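Tll1590 protein (Thermosynechococcus elongatus, PDB 6LDQ) is a cyanobacterial protein of the sucrose-phosphate synthase family, with a glycosyl transferase 4-like domain of the GT-B clan. Local coordinates at residues F129-H133 with L210-F215; C169-P175 with Q190-C196. All coordinates share one frame; numbering follows the deposited sequence.

Contact 1. Residues F129-H133 with L210-F215; sequences FQWLH and LYRQLF
Helix 200-216 packs on one face of the mainly parallel sheet of this Rossmann-like alpha/beta domain, of the GT-B clan, and here its last turns meet strand 130-133 through Q130 and L132. The two short axes run roughly antiparallel, at 146°, and approach to 9.5 Å. L132 and L214 reach toward each other tip to tip. Their methyls L132 CD1 and L214 CD1 are 3.5 Å apart, tighter than usual for two carbons. L132 also forks at the Y211 ring. Its CD2 lies at the ring edge, in the ring plane, 4.0 Å from Y211 CE1, while its CD1 comes to 3.8 Å from Y211 CD1. The hydroxyl of Y211 is bonded beyond this contact, to ND1 of H110, which anchors the far end of the ring. L108 of the neighbouring strand adds to the same apolar patch. Q130 uses the carbons of its chain. Its CB rests 3.8 Å from L214 CD1. The chain then bends at chi2 (-53°), which turns the amide away from the F215 ring and toward the backbone of L214. The amide plane stands 64° from the F215 ring, and Q130 CG approaches F215 CE1 at 3.7 Å.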
loop_
_atom_site.group_PDB
_atom_site.type_symbol
_atom_site.label_atom_id
_atom_site.label_comp_id
_atom_site.label_asym_id
_atom_site.label_seq_id
_atom_site.Cartn_x
_atom_site.Cartn_y
_atom_site.Cartn_z
ATOM N N PHE A 129 9.856 5.350 7.620
ATOM C CA PHE A 129 8.897 6.025 6.765
ATOM C C PHE A 129 7.531 5.986 7.435
ATOM O O PHE A 129 7.295 5.207 8.364
ATOM C CB PHE A 129 8.843 5.396 5.359
ATOM C CG PHE A 129 8.531 3.916 5.349
ATOM C CD1 PHE A 129 9.542 2.980 5.450
ATOM C CD2 PHE A 129 7.224 3.467 5.214
ATOM C CE1 PHE A 129 9.261 1.598 5.443
ATOM C CE2 PHE A 129 6.936 2.099 5.190
ATOM C CZ PHE A 129 7.966 1.161 5.303
ATOM N N GLN A 130 6.634 6.853 6.969
ATOM C CA GLN A 130 5.244 6.806 7.404
ATOM C C GLN A 130 4.550 5.695 6.636
ATOM O O GLN A 130 4.491 5.738 5.406
ATOM C CB GLN A 130 4.549 8.145 7.162
ATOM C CG GLN A 130 5.311 9.348 7.693
ATOM C CD GLN A 130 5.677 9.203 9.154
ATOM O OE1 GLN A 130 4.838 8.844 9.978
ATOM N NE2 GLN A 130 6.941 9.468 9.479
ATOM N N TRP A 131 4.030 4.698 7.351
ATOM C CA TRP A 131 3.472 3.504 6.728
ATOM C C TRP A 131 1.971 3.468 6.986
ATOM O O TRP A 131 1.536 3.359 8.138
ATOM C CB TRP A 131 4.157 2.244 7.263
ATOM C CG TRP A 131 3.609 0.954 6.726
ATOM C CD1 TRP A 131 2.978 0.758 5.531
ATOM C CD2 TRP A 131 3.660 -0.329 7.366
ATOM N NE1 TRP A 131 2.619 -0.564 5.394
ATOM C CE2 TRP A 131 3.033 -1.252 6.507
ATOM C CE3 TRP A 131 4.173 -0.786 8.585
ATOM C CZ2 TRP A 131 2.904 -2.609 6.827
ATOM C CZ3 TRP A 131 4.024 -2.144 8.906
ATOM C CH2 TRP A 131 3.394 -3.019 8.032
ATOM N N LEU A 132 1.184 3.579 5.921
ATOM C CA LEU A 132 -0.255 3.402 6.018
ATOM C C LEU A 132 -0.647 2.125 5.300
ATOM O O LEU A 132 -0.061 1.767 4.279
ATOM C CB LEU A 132 -1.031 4.559 5.399
ATOM C CG LEU A 132 -0.875 5.890 6.117
ATOM C CD1 LEU A 132 0.206 6.651 5.382
ATOM C CD2 LEU A 132 -2.193 6.654 6.168
ATOM N N HIS A 133 -1.672 1.461 5.816
ATOM C CA HIS A 133 -2.120 0.234 5.191
ATOM C C HIS A 133 -3.633 0.220 5.089
ATOM O O HIS A 133 -4.328 0.524 6.062
ATOM C CB HIS A 133 -1.645 -0.990 5.947
ATOM C CG HIS A 133 -1.882 -2.235 5.175
ATOM N ND1 HIS A 133 -0.901 -2.855 4.444
ATOM C CD2 HIS A 133 -3.029 -2.884 4.889
ATOM C CE1 HIS A 133 -1.417 -3.899 3.820
ATOM N NE2 HIS A 133 -2.706 -3.947 4.085
ATOM N N LEU A 210 -4.937 12.388 5.927
ATOM C CA LEU A 210 -4.250 11.480 6.835
ATOM C C LEU A 210 -2.741 11.576 6.649
ATOM O O LEU A 210 -1.991 11.744 7.622
ATOM C CB LEU A 210 -4.742 10.047 6.618
ATOM C CG LEU A 210 -5.732 9.580 7.693
ATOM C CD1 LEU A 210 -4.948 9.239 8.937
ATOM C CD2 LEU A 210 -6.811 10.646 8.011
ATOM N N TYR A 211 -2.286 11.516 5.393
ATOM C CA TYR A 211 -0.863 11.668 5.100
ATOM C C TYR A 211 -0.294 12.888 5.818
ATOM O O TYR A 211 0.690 12.796 6.559
ATOM C CB TYR A 211 -0.651 11.797 3.586
ATOM C CG TYR A 211 -1.025 10.579 2.743
ATOM C CD1 TYR A 211 -1.470 9.388 3.331
ATOM C CD2 TYR A 211 -0.930 10.628 1.357
ATOM C CE1 TYR A 211 -1.817 8.296 2.555
ATOM C CE2 TYR A 211 -1.268 9.555 0.570
ATOM C CZ TYR A 211 -1.707 8.377 1.175
ATOM O OH TYR A 211 -2.042 7.310 0.376
ATOM N N ARG A 212 -0.940 14.041 5.642
ATOM C CA ARG A 212 -0.422 15.260 6.245
ATOM C C ARG A 212 -0.442 15.182 7.766
ATOM O O ARG A 212 0.512 15.601 8.428
ATOM C CB ARG A 212 -1.218 16.454 5.725
ATOM C CG ARG A 212 -1.121 16.602 4.209
ATOM C CD ARG A 212 -1.578 17.979 3.742
ATOM N NE ARG A 212 -2.995 17.955 3.402
ATOM C CZ ARG A 212 -3.966 18.232 4.264
ATOM N NH1 ARG A 212 -5.235 18.180 3.881
ATOM N NH2 ARG A 212 -3.662 18.557 5.514
ATOM N N GLN A 213 -1.512 14.629 8.337
ATOM C CA GLN A 213 -1.556 14.386 9.777
ATOM C C GLN A 213 -0.348 13.579 10.244
ATOM O O GLN A 213 0.329 13.950 11.211
ATOM C CB GLN A 213 -2.843 13.640 10.134
ATOM C CG GLN A 213 -3.893 14.449 10.838
ATOM C CD GLN A 213 -5.169 13.651 11.008
ATOM O OE1 GLN A 213 -6.242 14.069 10.570
ATOM N NE2 GLN A 213 -5.051 12.479 11.617
ATOM N N LEU A 214 -0.085 12.453 9.578
ATOM C CA LEU A 214 1.090 11.639 9.888
ATOM C C LEU A 214 2.375 12.459 9.825
ATOM O O LEU A 214 3.218 12.383 10.726
ATOM C CB LEU A 214 1.178 10.465 8.914
ATOM C CG LEU A 214 0.309 9.237 9.157
ATOM C CD1 LEU A 214 0.949 8.043 8.472
ATOM C CD2 LEU A 214 0.162 8.981 10.650
ATOM N N PHE A 215 2.547 13.234 8.753
ATOM C CA PHE A 215 3.788 13.977 8.561
ATOM C C PHE A 215 3.982 15.033 9.643
ATOM O O PHE A 215 5.107 15.259 10.103
ATOM C CB PHE A 215 3.807 14.642 7.182
ATOM C CG PHE A 215 4.051 13.695 6.037
ATOM C CD1 PHE A 215 5.101 12.782 6.070
ATOM C CD2 PHE A 215 3.241 13.735 4.914
ATOM C CE1 PHE A 215 5.337 11.927 5.001
ATOM C CE2 PHE A 215 3.462 12.875 3.849
ATOM C CZ PHE A 215 4.524 11.977 3.888
#

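Contact 2. Residues C169-P175 with Q190-C196; sequences CVIVTSP and QTRLIPC
Strand 169-172, helix 175-185 and strand 191-193 form a beta-alpha-beta unit at one end of the Rossmann-like sheet, and this contact pairs its two parallel strands. V170 faces T191, I171 faces R192 and V172 faces L193. V170 N starts the pairing with a nearly straight bond to Q190 O, 2.8 Å. V170 O then accepts from R192 N, V172 N donates to R192 O, and V172 O accepts from I194 N. Past the paired strands, C196 N reaches T173 O at 3.1 Å, in the carbonyl plane on a lone pair, so the two segments stay joined past the ends of their strands.

The V172 side chain starts on the T191 and L193 face, where E178 and L181 of helix 175-185 also touch it. From its CB, the CG1 methyl turns toward T191 CG2, 4.1 Å away. The CG2 methyl sits between the backbone N and the carbonyl carbon (CG1 at chi1 -70°) and meets R192 O at 3.4 Å. L193 CD1 comes to the same methyl, and also lies 3.7 Å from S174 N, where the chain turns into the helix. S174 is the N-cap of that helix; its OG makes a weak bond to E177 N. On the same face, T191 OG1 bonds to E178 OE2, tying the edge strand to the connecting helix.

The I171 and R192 face is turned toward helix 200-216. I171 CG2 touches I194 CG1 at 3.7 Å, and both side chains also meet M207. C169 swings its sulfur away from its own backbone N, at chi1 178°. This brings C169 SG alongside the aliphatic start of R192, 3.5 Å from R192 CG.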
loop_
_atom_site.group_PDB
_atom_site.type_symbol
_atom_site.label_atom_id
_atom_site.label_comp_id
_atom_site.label_asym_id
_atom_site.label_seq_id
_atom_site.Cartn_x
_atom_site.Cartn_y
_atom_site.Cartn_z
ATOM N N CYS A 169 -0.983 3.830 10.486
ATOM C CA CYS A 169 -2.436 3.845 10.413
ATOM C C CYS A 169 -2.955 2.792 9.446
ATOM O O CYS A 169 -2.450 2.660 8.330
ATOM C CB CYS A 169 -2.963 5.220 9.997
ATOM S SG CYS A 169 -4.739 5.241 9.862
ATOM N N VAL A 170 -4.005 2.081 9.865
ATOM C CA VAL A 170 -4.645 1.073 9.030
ATOM C C VAL A 170 -6.031 1.553 8.617
ATOM O O VAL A 170 -6.869 1.850 9.474
ATOM C CB VAL A 170 -4.739 -0.280 9.748
ATOM C CG1 VAL A 170 -5.525 -1.242 8.882
ATOM C CG2 VAL A 170 -3.357 -0.804 10.027
ATOM N N ILE A 171 -6.284 1.577 7.316
ATOM C CA ILE A 171 -7.537 2.064 6.755
ATOM C C ILE A 171 -8.493 0.889 6.550
ATOM O O ILE A 171 -8.118 -0.151 5.987
ATOM C CB ILE A 171 -7.272 2.824 5.438
ATOM C CG1 ILE A 171 -6.592 4.162 5.757
ATOM C CG2 ILE A 171 -8.581 3.062 4.680
ATOM C CD1 ILE A 171 -5.306 4.426 5.018
ATOM N N VAL A 172 -9.715 1.025 7.069
ATOM C CA VAL A 172 -10.794 0.075 6.821
ATOM C C VAL A 172 -11.804 0.728 5.893
ATOM O O VAL A 172 -11.983 1.953 5.907
ATOM C CB VAL A 172 -11.461 -0.366 8.139
ATOM C CG1 VAL A 172 -10.508 -1.250 8.939
ATOM C CG2 VAL A 172 -11.862 0.854 8.950
ATOM N N THR A 173 -12.471 -0.079 5.081
ATOM C CA THR A 173 -13.363 0.479 4.069
ATOM C C THR A 173 -14.836 0.344 4.421
ATOM O O THR A 173 -15.683 0.793 3.650
ATOM C CB THR A 173 -13.092 -0.150 2.692
ATOM O OG1 THR A 173 -13.548 -1.504 2.668
ATOM C CG2 THR A 173 -11.606 -0.122 2.369
ATOM N N SER A 174 -15.166 -0.244 5.568
ATOM C CA SER A 174 -16.550 -0.307 6.015
ATOM C C SER A 174 -16.553 -0.657 7.490
ATOM O O SER A 174 -15.594 -1.266 7.981
ATOM C CB SER A 174 -17.353 -1.347 5.222
ATOM O OG SER A 174 -16.811 -2.643 5.394
ATOM N N PRO A 175 -17.592 -0.276 8.228
ATOM C CA PRO A 175 -17.664 -0.708 9.629
ATOM C C PRO A 175 -17.630 -2.214 9.777
ATOM O O PRO A 175 -17.038 -2.718 10.736
ATOM C CB PRO A 175 -18.994 -0.111 10.095
ATOM C CG PRO A 175 -19.120 1.125 9.253
ATOM C CD PRO A 175 -18.676 0.668 7.900
ATOM N N GLN A 190 -4.170 1.701 15.090
ATOM C CA GLN A 190 -5.092 2.785 14.775
ATOM C C GLN A 190 -5.750 2.495 13.431
ATOM O O GLN A 190 -5.060 2.358 12.418
ATOM C CB GLN A 190 -4.368 4.133 14.740
ATOM C CG GLN A 190 -5.181 5.294 15.343
ATOM C CD GLN A 190 -4.694 6.661 14.883
ATOM O OE1 GLN A 190 -3.755 6.764 14.090
ATOM N NE2 GLN A 190 -5.336 7.721 15.379
ATOM N N THR A 191 -7.074 2.371 13.431
ATOM C CA THR A 191 -7.855 2.211 12.215
ATOM C C THR A 191 -8.612 3.501 11.920
ATOM O O THR A 191 -9.021 4.221 12.834
ATOM C CB THR A 191 -8.836 1.034 12.324
ATOM O OG1 THR A 191 -9.480 1.050 13.610
ATOM C CG2 THR A 191 -8.099 -0.319 12.147
ATOM N N ARG A 192 -8.797 3.788 10.634
ATOM C CA ARG A 192 -9.574 4.943 10.202
ATOM C C ARG A 192 -10.509 4.507 9.088
ATOM O O ARG A 192 -10.132 3.682 8.252
ATOM C CB ARG A 192 -8.667 6.075 9.710
ATOM C CG ARG A 192 -7.792 6.656 10.791
ATOM C CD ARG A 192 -8.448 7.878 11.418
ATOM N NE ARG A 192 -8.009 8.074 12.798
ATOM C CZ ARG A 192 -8.338 9.125 13.541
ATOM N NH1 ARG A 192 -9.111 10.087 13.039
ATOM N NH2 ARG A 192 -7.890 9.219 14.787
ATOM N N LEU A 193 -11.715 5.075 9.073
ATOM C CA LEU A 193 -12.742 4.706 8.105
ATOM C C LEU A 193 -12.595 5.575 6.871
ATOM O O LEU A 193 -12.823 6.786 6.933
ATOM C CB LEU A 193 -14.143 4.864 8.689
ATOM C CG LEU A 193 -15.265 4.406 7.763
ATOM C CD1 LEU A 193 -15.144 2.889 7.485
ATOM C CD2 LEU A 193 -16.626 4.714 8.370
ATOM N N ILE A 194 -12.230 4.962 5.754
ATOM C CA ILE A 194 -12.310 5.592 4.444
ATOM C C ILE A 194 -13.136 4.685 3.544
ATOM O O ILE A 194 -12.643 3.671 3.042
ATOM C CB ILE A 194 -10.917 5.857 3.851
ATOM C CG1 ILE A 194 -9.993 6.478 4.901
ATOM C CG2 ILE A 194 -11.025 6.753 2.619
ATOM C CD1 ILE A 194 -10.398 7.861 5.358
ATOM N N PRO A 195 -14.407 5.007 3.332
ATOM C CA PRO A 195 -15.353 4.005 2.837
ATOM C C PRO A 195 -15.172 3.696 1.362
ATOM O O PRO A 195 -14.783 4.547 0.560
ATOM C CB PRO A 195 -16.722 4.647 3.098
ATOM C CG PRO A 195 -16.446 5.857 3.966
ATOM C CD PRO A 195 -15.068 6.290 3.630
ATOM N N CYS A 196 -15.435 2.432 1.032
ATOM C CA CYS A 196 -15.552 1.998 -0.353
ATOM C C CYS A 196 -16.487 2.921 -1.122
ATOM O O CYS A 196 -17.536 3.325 -0.612
ATOM C CB CYS A 196 -16.077 0.560 -0.394
ATOM S SG CYS A 196 -16.653 0.005 -2.015
#

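In the fold
From the N terminus, the chain first lays down strands 8-11, 47-52, 61-63, 68-73 and 108-112. It then enters strand 130-134, where contact 1 begins. Strand 169-172 follows as its parallel neighbour, and helix 175-185 leads to strand 191-193. Contact 2 closes this short loop. Helix 200-216 then runs back along one face of the sheet to close the much longer loop of contact 1, so contact 2 is nested inside it. The centres lie 14 Å apart. The two contacts join directly through H133, whose N and O probably bond to C169 O and I171 N. Together they tie the outermost strand and the C-terminal helix to the sheet's interior.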